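Local coordinates for protein integral membrane indolylacetylinositol arabinosyltransferase EmbC (Mycolicibacterium smegmatis, PDB 7BVE) that probably transfers arabinose in building the arabinan of the mycobacterial cell wall, as an integral membrane arabinosyltransferase that binds ethambutol, at residues A[845-850]-A[922-927]; A[876-881]-A[893-898]; A[71-76]-A[193-198]. All blocks are in the same frame, centred on the assembly; numbering follows the deposited sequence.

Contacts 1 and 2 belong to the same antiparallel sheet of the C-terminal domain. Their centres are about 9 Å apart. Strands 922-928 and 877-878 are neighbours, and probable hydrogen bonds R924 O to Q879 N and Q922 O to A881 N join them. Contact 2 is nested inside the loop closed by contact 1. Both mix backbone bonds with packing round a tryptophan. All three contacts are partly buried, contact 1 the most (7 of 12 touching residues). Contact 3 lies in the concanavalin-like domain, its centre about 64 Å from that of contact 1. It joins two loops, buries less surface, and relies on proline, leucine and alanine packing with one weak backbone bond.

Contact 1 of 3, residues A[845-850]-A[922-927]; sequences VLRSAW and QIRLVA
Backbone hydrogen bonds hold 845-850 to 922-927 at the strand end of the contact. L846 N donates to A927 O (3.0 Å) from above the carbonyl plane. A927 N returns a bond to L846 O (2.8 Å), in plane and on a lone pair. L846 and A927 are thus an antiparallel hydrogen-bonded pair, and R847 with V926 is the non-hydrogen-bonded pair beside it. S848 N then reaches L925 O at 3.2 Å, nearly straight at 168°. V926 CA adds a CA-H...O contact to L846 O.

The charged and aromatic packing centres on R924. Its CG is anti to the backbone N (chi1 -174°) and its chain bends at chi3. The guanidinium lies between two side chains. R847 CD sits over the centre of one face, and W850 CZ2 lies 3.3 Å from R924 NH1 on the opposite face. The ring and guanidinium planes are 35° apart. Further back, R924 CB makes a CH-pi contact over the six-membered ring of W850. R847 brings a like charge near. R924 NH2 is held by a hydrogen bond to Q879 OE1.

Apolar packing is slighter. L846 CB meets A927 CB at 4.2 Å, on the face away from R847 and V926. S848 CB lies 3.7 Å from L925 CB. Helix 883-887 also covers W850, through A886.

The antiparallel pairing at L846-A927 and R847-V926, followed by the packing of R924 on W850, forms part of the beta sheet of the EmbC C-terminal domain, whose family belongs to the galactose-binding-like clan.

Contact 2 of 3, residues A[876-881]-A[893-898]; sequences VEVQWA and GSITFG
I895 O is the best-held polar atom here, gripped by one true hydrogen bond and one weaker contact. V878 N gives it the hydrogen bond, 3.0 Å long, in the carbonyl plane and nearly straight at 166°. E877 CA adds a poorly directed CA-H...O contact. The return bond, I895 N to V878 O, is weak at 3.5 Å, so the backbone pairing of 876-881 and 893-898 is loose. V878 O also receives the CA-H of S894.

S894 OG donates to E877 OE1 at 2.8 Å. It meets the carboxylate from above its plane. E877 places its CG beside the backbone N (chi1 -65°) and runs extended from there. It reaches S894 on the other segment, two residues along from its own partner T896. S894 is exposed, so this bond lies near solvent.

W880 is the main aromatic partner. Its CG takes the crowded position between the backbone N and the carbonyl carbon (chi1 67°), which brings the ring round to the other segment. G893 CA lies over one face of the six-membered ring in a CH-pi contact, and S894 N is over the same face. The rim atom W880 CZ3 touches I895 CG2 at 3.6 Å.

V878 CB meets I895 CG1 at 3.9 Å. V878 CG2 lies 3.6 Å from F897 CZ, with the side chains crossing at about a right angle. V876 CG1 comes to the edge of the F897 ring.

The S894 to E877 bond thus supplements a loose backbone pairing, while V878, I895 and F897 join it by apolar packing that I895 and F897 extend to strand 907-912.

Contact 3 of 3, residues A[71-76]-A[193-198]; sequences TVPCQA and PAPEGL
L198, P73 and P195 have the most surface buried between 71-76 and 193-198. L198 comes first. Its CG is anti to the backbone N (chi1 -168°), and the side chain lies alongside V72, pointing the same way. L198 CD1 is the branch that meets V72. It rests 3.9 Å from V72 CG2 and close to V72 CG1 as well, so it meets both branches of the valine. L198 CB meets P73 CD at 4.0 Å, where the two side chains cross at about a right angle.

P73 presents the CG and CD corner of its ring to the other loop. P73 CG lies 3.5 Å from E196 O, a carbonyl set against the ring. The same CG meets P195 CG at 4.1 Å, with the two prolines crossing obliquely. P195 uses that one ring atom twice, since its CG also touches A76 CB at 4.1 Å. The two prolines thus meet corner to corner.

The backbone adds little. L198 N gives a weak, bent hydrogen bond to T71 O (3.2 Å, 121°). L198 CA approaches the same oxygen in a CA-H...O contact. Both G197 and L198 have positive phi, just ahead of strand 201-203.

Strands 67-71 and 201-203 are neighbours in the antiparallel sheet of the concanavalin-like domain, and these loops adjoin their ends. W53 touches A76, P195 and L198, and V72 packs on L141 of strand 140-145. With one weak bond and mostly carbon-to-carbon contacts, the chemistry implies that apolar packing, more than directed bonds, holds the loops together.

Contact 1 of 3, residues A[845-850]-A[922-927]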
loop_
_atom_site.group_PDB
_atom_site.type_symbol
_atom_site.label_atom_id
_atom_site.label_comp_id
_atom_site.label_asym_id
_atom_site.label_seq_id
_atom_site.Cartn_x
_atom_site.Cartn_y
_atom_site.Cartn_z
ATOM N N VAL A 845 19.707 41.108 -14.395
ATOM C CA VAL A 845 18.523 41.927 -14.638
ATOM C C VAL A 845 18.414 42.175 -16.133
ATOM O O VAL A 845 19.336 42.722 -16.746
ATOM C CB VAL A 845 18.560 43.269 -13.877
ATOM C CG1 VAL A 845 17.467 44.202 -14.383
ATOM C CG2 VAL A 845 18.377 43.046 -12.382
ATOM N N LEU A 846 17.286 41.778 -16.715
ATOM C CA LEU A 846 17.022 41.949 -18.134
ATOM C C LEU A 846 15.857 42.909 -18.341
ATOM O O LEU A 846 14.851 42.855 -17.630
ATOM C CB LEU A 846 16.731 40.599 -18.791
ATOM C CG LEU A 846 16.456 40.594 -20.290
ATOM C CD1 LEU A 846 17.588 41.273 -20.993
ATOM C CD2 LEU A 846 16.333 39.171 -20.776
ATOM N N ARG A 847 16.012 43.799 -19.316
ATOM C CA ARG A 847 14.993 44.801 -19.611
ATOM C C ARG A 847 14.984 45.025 -21.114
ATOM O O ARG A 847 15.997 45.429 -21.683
ATOM C CB ARG A 847 15.277 46.092 -18.859
ATOM C CG ARG A 847 14.219 47.150 -19.024
ATOM C CD ARG A 847 14.548 48.368 -18.191
ATOM N NE ARG A 847 14.558 48.048 -16.768
ATOM C CZ ARG A 847 15.633 48.119 -15.992
ATOM N NH1 ARG A 847 15.539 47.804 -14.708
ATOM N NH2 ARG A 847 16.797 48.512 -16.493
ATOM N N SER A 848 13.842 44.785 -21.748
ATOM C CA SER A 848 13.791 44.667 -23.195
ATOM C C SER A 848 13.637 46.029 -23.866
ATOM O O SER A 848 13.807 47.084 -23.254
ATOM C CB SER A 848 12.650 43.742 -23.603
ATOM O OG SER A 848 12.544 43.674 -25.007
ATOM N N ALA A 849 13.339 45.987 -25.162
ATOM C CA ALA A 849 12.992 47.175 -25.928
ATOM C C ALA A 849 11.478 47.361 -25.903
ATOM O O ALA A 849 10.742 46.577 -25.301
ATOM C CB ALA A 849 13.513 47.063 -27.356
ATOM N N TRP A 850 10.987 48.398 -26.571
ATOM C CA TRP A 850 9.554 48.635 -26.656
ATOM C C TRP A 850 9.013 47.937 -27.894
ATOM O O TRP A 850 9.538 48.126 -28.994
ATOM C CB TRP A 850 9.249 50.130 -26.698
ATOM C CG TRP A 850 9.575 50.825 -25.422
ATOM C CD1 TRP A 850 10.669 51.589 -25.169
ATOM C CD2 TRP A 850 8.814 50.799 -24.208
ATOM N NE1 TRP A 850 10.631 52.056 -23.878
ATOM C CE2 TRP A 850 9.500 51.581 -23.268
ATOM C CE3 TRP A 850 7.612 50.195 -23.829
ATOM C CZ2 TRP A 850 9.029 51.774 -21.976
ATOM C CZ3 TRP A 850 7.149 50.389 -22.546
ATOM C CH2 TRP A 850 7.855 51.169 -21.636
ATOM N N GLN A 922 2.528 50.086 -26.285
ATOM C CA GLN A 922 3.875 49.540 -26.344
ATOM C C GLN A 922 4.142 48.755 -25.072
ATOM O O GLN A 922 3.787 49.207 -23.982
ATOM C CB GLN A 922 4.910 50.656 -26.496
ATOM C CG GLN A 922 4.722 51.498 -27.741
ATOM C CD GLN A 922 5.703 52.626 -27.833
ATOM O OE1 GLN A 922 6.568 52.775 -26.977
ATOM N NE2 GLN A 922 5.562 53.450 -28.860
ATOM N N ILE A 923 4.753 47.580 -25.203
ATOM C CA ILE A 923 5.078 46.750 -24.054
ATOM C C ILE A 923 6.586 46.519 -24.005
ATOM O O ILE A 923 7.324 46.865 -24.926
ATOM C CB ILE A 923 4.327 45.407 -24.055
ATOM C CG1 ILE A 923 4.727 44.565 -25.257
ATOM C CG2 ILE A 923 2.843 45.624 -24.065
ATOM C CD1 ILE A 923 4.213 43.159 -25.190
ATOM N N ARG A 924 7.032 45.900 -22.912
ATOM C CA ARG A 924 8.452 45.698 -22.664
ATOM C C ARG A 924 8.613 44.581 -21.648
ATOM O O ARG A 924 7.874 44.536 -20.662
ATOM C CB ARG A 924 9.100 46.990 -22.156
ATOM C CG ARG A 924 10.603 46.918 -22.002
ATOM C CD ARG A 924 11.204 48.264 -21.645
ATOM N NE ARG A 924 10.910 48.686 -20.287
ATOM C CZ ARG A 924 11.217 49.885 -19.800
ATOM N NH1 ARG A 924 11.821 50.783 -20.560
ATOM N NH2 ARG A 924 10.908 50.192 -18.547
ATOM N N LEU A 925 9.532 43.672 -21.907
ATOM C CA LEU A 925 9.740 42.536 -20.986
ATOM C C LEU A 925 10.621 42.996 -19.828
ATOM O O LEU A 925 11.253 44.023 -19.944
ATOM C CB LEU A 925 10.405 41.394 -21.749
ATOM C CG LEU A 925 9.484 40.500 -22.569
ATOM C CD1 LEU A 925 10.232 39.868 -23.713
ATOM C CD2 LEU A 925 8.911 39.419 -21.699
ATOM N N VAL A 926 10.695 42.209 -18.769
ATOM C CA VAL A 926 11.480 42.578 -17.566
ATOM C C VAL A 926 11.806 41.263 -16.872
ATOM O O VAL A 926 10.913 40.471 -16.809
ATOM C CB VAL A 926 10.582 43.412 -16.648
ATOM C CG1 VAL A 926 10.889 43.141 -15.195
ATOM C CG2 VAL A 926 10.584 44.897 -16.945
ATOM N N ALA A 927 13.036 41.022 -16.419
ATOM C CA ALA A 927 13.332 39.763 -15.690
ATOM C C ALA A 927 14.423 39.951 -14.616
ATOM O O ALA A 927 15.242 40.881 -14.739
ATOM C CB ALA A 927 13.684 38.678 -16.655
#

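Contact 2 of 3, residues A[876-881]-A[893-898]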
loop_
_atom_site.group_PDB
_atom_site.type_symbol
_atom_site.label_atom_id
_atom_site.label_comp_id
_atom_site.label_asym_id
_atom_site.label_seq_id
_atom_site.Cartn_x
_atom_site.Cartn_y
_atom_site.Cartn_z
ATOM N N VAL A 876 9.234 37.058 -14.190
ATOM C CA VAL A 876 9.105 37.663 -15.510
ATOM C C VAL A 876 7.810 38.457 -15.548
ATOM O O VAL A 876 6.754 37.952 -15.153
ATOM C CB VAL A 876 9.124 36.590 -16.612
ATOM C CG1 VAL A 876 9.120 37.234 -17.985
ATOM C CG2 VAL A 876 10.306 35.666 -16.441
ATOM N N GLU A 877 7.883 39.707 -16.003
ATOM C CA GLU A 877 6.717 40.577 -16.034
ATOM C C GLU A 877 6.659 41.316 -17.361
ATOM O O GLU A 877 7.611 41.309 -18.140
ATOM C CB GLU A 877 6.732 41.591 -14.886
ATOM C CG GLU A 877 6.631 40.973 -13.507
ATOM C CD GLU A 877 6.629 42.006 -12.414
ATOM O OE1 GLU A 877 6.761 43.204 -12.735
ATOM O OE2 GLU A 877 6.513 41.617 -11.232
ATOM N N VAL A 878 5.521 41.953 -17.609
ATOM C CA VAL A 878 5.311 42.795 -18.779
ATOM C C VAL A 878 5.169 44.220 -18.271
ATOM O O VAL A 878 4.629 44.436 -17.185
ATOM C CB VAL A 878 4.061 42.351 -19.578
ATOM C CG1 VAL A 878 3.856 43.174 -20.845
ATOM C CG2 VAL A 878 4.167 40.909 -19.944
ATOM N N GLN A 879 5.679 45.186 -19.022
ATOM C CA GLN A 879 5.622 46.584 -18.617
ATOM C C GLN A 879 5.029 47.381 -19.774
ATOM O O GLN A 879 5.747 47.737 -20.711
ATOM C CB GLN A 879 7.016 47.060 -18.241
ATOM C CG GLN A 879 7.107 48.340 -17.450
ATOM C CD GLN A 879 8.536 48.620 -17.057
ATOM O OE1 GLN A 879 9.454 47.950 -17.518
ATOM N NE2 GLN A 879 8.734 49.582 -16.169
ATOM N N TRP A 880 3.728 47.665 -19.722
ATOM C CA TRP A 880 3.095 48.342 -20.843
ATOM C C TRP A 880 3.081 49.849 -20.637
ATOM O O TRP A 880 3.131 50.345 -19.516
ATOM C CB TRP A 880 1.659 47.862 -21.054
ATOM C CG TRP A 880 0.691 48.226 -19.972
ATOM C CD1 TRP A 880 -0.040 49.380 -19.861
ATOM C CD2 TRP A 880 0.313 47.412 -18.866
ATOM N NE1 TRP A 880 -0.824 49.337 -18.738
ATOM C CE2 TRP A 880 -0.626 48.137 -18.108
ATOM C CE3 TRP A 880 0.687 46.142 -18.435
ATOM C CZ2 TRP A 880 -1.200 47.625 -16.944
ATOM C CZ3 TRP A 880 0.122 45.639 -17.292
ATOM C CH2 TRP A 880 -0.811 46.375 -16.553
ATOM N N ALA A 881 2.947 50.573 -21.743
ATOM C CA ALA A 881 2.887 52.025 -21.698
ATOM C C ALA A 881 2.188 52.530 -22.948
ATOM O O ALA A 881 1.931 51.772 -23.886
ATOM C CB ALA A 881 4.283 52.643 -21.586
ATOM N N GLY A 893 2.501 50.235 -15.908
ATOM C CA GLY A 893 1.716 49.062 -15.578
ATOM C C GLY A 893 2.566 47.815 -15.543
ATOM O O GLY A 893 3.685 47.776 -16.061
ATOM N N SER A 894 2.005 46.778 -14.920
ATOM C CA SER A 894 2.711 45.513 -14.756
ATOM C C SER A 894 1.724 44.365 -14.581
ATOM O O SER A 894 0.886 44.402 -13.676
ATOM C CB SER A 894 3.657 45.580 -13.554
ATOM O OG SER A 894 4.325 44.346 -13.362
ATOM N N ILE A 895 1.830 43.350 -15.443
ATOM C CA ILE A 895 1.155 42.071 -15.251
ATOM C C ILE A 895 2.193 40.963 -15.235
ATOM O O ILE A 895 3.327 41.137 -15.688
ATOM C CB ILE A 895 0.095 41.762 -16.330
ATOM C CG1 ILE A 895 0.692 41.924 -17.733
ATOM C CG2 ILE A 895 -1.179 42.554 -16.089
ATOM C CD1 ILE A 895 -0.181 41.394 -18.843
ATOM N N THR A 896 1.785 39.808 -14.733
ATOM C CA THR A 896 2.677 38.679 -14.545
ATOM C C THR A 896 2.182 37.495 -15.367
ATOM O O THR A 896 0.980 37.233 -15.444
ATOM C CB THR A 896 2.747 38.309 -13.063
ATOM O OG1 THR A 896 3.045 39.483 -12.301
ATOM C CG2 THR A 896 3.840 37.295 -12.806
ATOM N N PHE A 897 3.112 36.787 -15.999
ATOM C CA PHE A 897 2.764 35.575 -16.716
ATOM C C PHE A 897 2.431 34.447 -15.754
ATOM O O PHE A 897 2.941 34.384 -14.633
ATOM C CB PHE A 897 3.896 35.125 -17.626
ATOM C CG PHE A 897 4.092 35.991 -18.809
ATOM C CD1 PHE A 897 3.172 35.981 -19.833
ATOM C CD2 PHE A 897 5.216 36.768 -18.934
ATOM C CE1 PHE A 897 3.342 36.762 -20.940
ATOM C CE2 PHE A 897 5.398 37.544 -20.047
ATOM C CZ PHE A 897 4.453 37.538 -21.053
ATOM N N GLY A 898 1.574 33.544 -16.212
ATOM C CA GLY A 898 1.340 32.304 -15.504
ATOM C C GLY A 898 1.902 31.150 -16.300
ATOM O O GLY A 898 2.154 31.295 -17.498
#

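Contact 3 of 3, residues A[71-76]-A[193-198]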
loop_
_atom_site.group_PDB
_atom_site.type_symbol
_atom_site.label_atom_id
_atom_site.label_comp_id
_atom_site.label_asym_id
_atom_site.label_seq_id
_atom_site.Cartn_x
_atom_site.Cartn_y
_atom_site.Cartn_z
ATOM N N THR A 71 18.382 -12.564 -49.304
ATOM C CA THR A 71 19.476 -13.147 -50.080
ATOM C C THR A 71 20.043 -12.056 -50.986
ATOM O O THR A 71 19.483 -11.789 -52.046
ATOM C CB THR A 71 18.984 -14.338 -50.890
ATOM O OG1 THR A 71 18.441 -15.324 -50.006
ATOM C CG2 THR A 71 20.112 -14.964 -51.683
ATOM N N VAL A 72 21.152 -11.451 -50.577
ATOM C CA VAL A 72 21.738 -10.320 -51.294
ATOM C C VAL A 72 22.894 -10.801 -52.163
ATOM O O VAL A 72 23.729 -11.577 -51.684
ATOM C CB VAL A 72 22.211 -9.244 -50.306
ATOM C CG1 VAL A 72 22.838 -8.089 -51.028
ATOM C CG2 VAL A 72 21.062 -8.767 -49.460
ATOM N N PRO A 73 23.001 -10.383 -53.426
ATOM C CA PRO A 73 24.190 -10.732 -54.216
ATOM C C PRO A 73 25.431 -9.930 -53.840
ATOM O O PRO A 73 25.432 -9.189 -52.854
ATOM C CB PRO A 73 23.747 -10.445 -55.654
ATOM C CG PRO A 73 22.698 -9.429 -55.523
ATOM C CD PRO A 73 21.974 -9.728 -54.248
ATOM N N CYS A 74 26.508 -10.087 -54.613
ATOM C CA CYS A 74 27.779 -9.425 -54.335
ATOM C C CYS A 74 27.833 -7.995 -54.861
ATOM O O CYS A 74 28.223 -7.077 -54.134
ATOM C CB CYS A 74 28.928 -10.226 -54.943
ATOM S SG CYS A 74 28.858 -10.420 -56.731
ATOM N N GLN A 75 27.460 -7.791 -56.124
ATOM C CA GLN A 75 27.565 -6.483 -56.755
ATOM C C GLN A 75 26.463 -5.520 -56.338
ATOM O O GLN A 75 26.437 -4.394 -56.845
ATOM C CB GLN A 75 27.563 -6.637 -58.273
ATOM C CG GLN A 75 28.766 -7.378 -58.810
ATOM C CD GLN A 75 30.063 -6.665 -58.505
ATOM O OE1 GLN A 75 30.851 -7.115 -57.674
ATOM N NE2 GLN A 75 30.294 -5.545 -59.176
ATOM N N ALA A 76 25.549 -5.930 -55.457
ATOM C CA ALA A 76 24.590 -4.990 -54.896
ATOM C C ALA A 76 25.282 -3.972 -54.003
ATOM O O ALA A 76 24.923 -2.791 -54.008
ATOM C CB ALA A 76 23.515 -5.741 -54.116
ATOM N N PRO A 193 18.635 0.804 -60.090
ATOM C CA PRO A 193 17.803 -0.369 -60.381
ATOM C C PRO A 193 18.368 -1.599 -59.684
ATOM O O PRO A 193 19.579 -1.827 -59.692
ATOM C CB PRO A 193 17.892 -0.500 -61.905
ATOM C CG PRO A 193 18.312 0.849 -62.377
ATOM C CD PRO A 193 19.219 1.371 -61.314
ATOM N N ALA A 194 17.487 -2.393 -59.084
ATOM C CA ALA A 194 17.927 -3.523 -58.280
ATOM C C ALA A 194 18.446 -4.648 -59.174
ATOM O O ALA A 194 17.887 -4.897 -60.245
ATOM C CB ALA A 194 16.782 -4.034 -57.410
ATOM N N PRO A 195 19.507 -5.337 -58.769
ATOM C CA PRO A 195 20.058 -6.426 -59.580
ATOM C C PRO A 195 19.229 -7.695 -59.423
ATOM O O PRO A 195 18.208 -7.725 -58.742
ATOM C CB PRO A 195 21.460 -6.609 -59.007
ATOM C CG PRO A 195 21.328 -6.197 -57.598
ATOM C CD PRO A 195 20.341 -5.074 -57.581
ATOM N N GLU A 196 19.697 -8.758 -60.069
ATOM C CA GLU A 196 19.033 -10.046 -59.961
ATOM C C GLU A 196 19.382 -10.708 -58.634
ATOM O O GLU A 196 20.322 -10.315 -57.940
ATOM C CB GLU A 196 19.411 -10.948 -61.130
ATOM C CG GLU A 196 18.953 -10.395 -62.464
ATOM C CD GLU A 196 17.443 -10.302 -62.573
ATOM O OE1 GLU A 196 16.742 -11.181 -62.029
ATOM O OE2 GLU A 196 16.955 -9.337 -63.196
ATOM N N GLY A 197 18.614 -11.735 -58.287
ATOM C CA GLY A 197 18.610 -12.155 -56.901
ATOM C C GLY A 197 17.882 -11.099 -56.100
ATOM O O GLY A 197 16.903 -10.512 -56.574
ATOM N N LEU A 198 18.377 -10.841 -54.886
ATOM C CA LEU A 198 17.910 -9.768 -54.001
ATOM C C LEU A 198 16.417 -9.912 -53.704
ATOM O O LEU A 198 15.575 -9.180 -54.218
ATOM C CB LEU A 198 18.245 -8.391 -54.570
ATOM C CG LEU A 198 18.068 -7.207 -53.626
ATOM C CD1 LEU A 198 19.062 -7.252 -52.483
ATOM C CD2 LEU A 198 18.188 -5.936 -54.415
#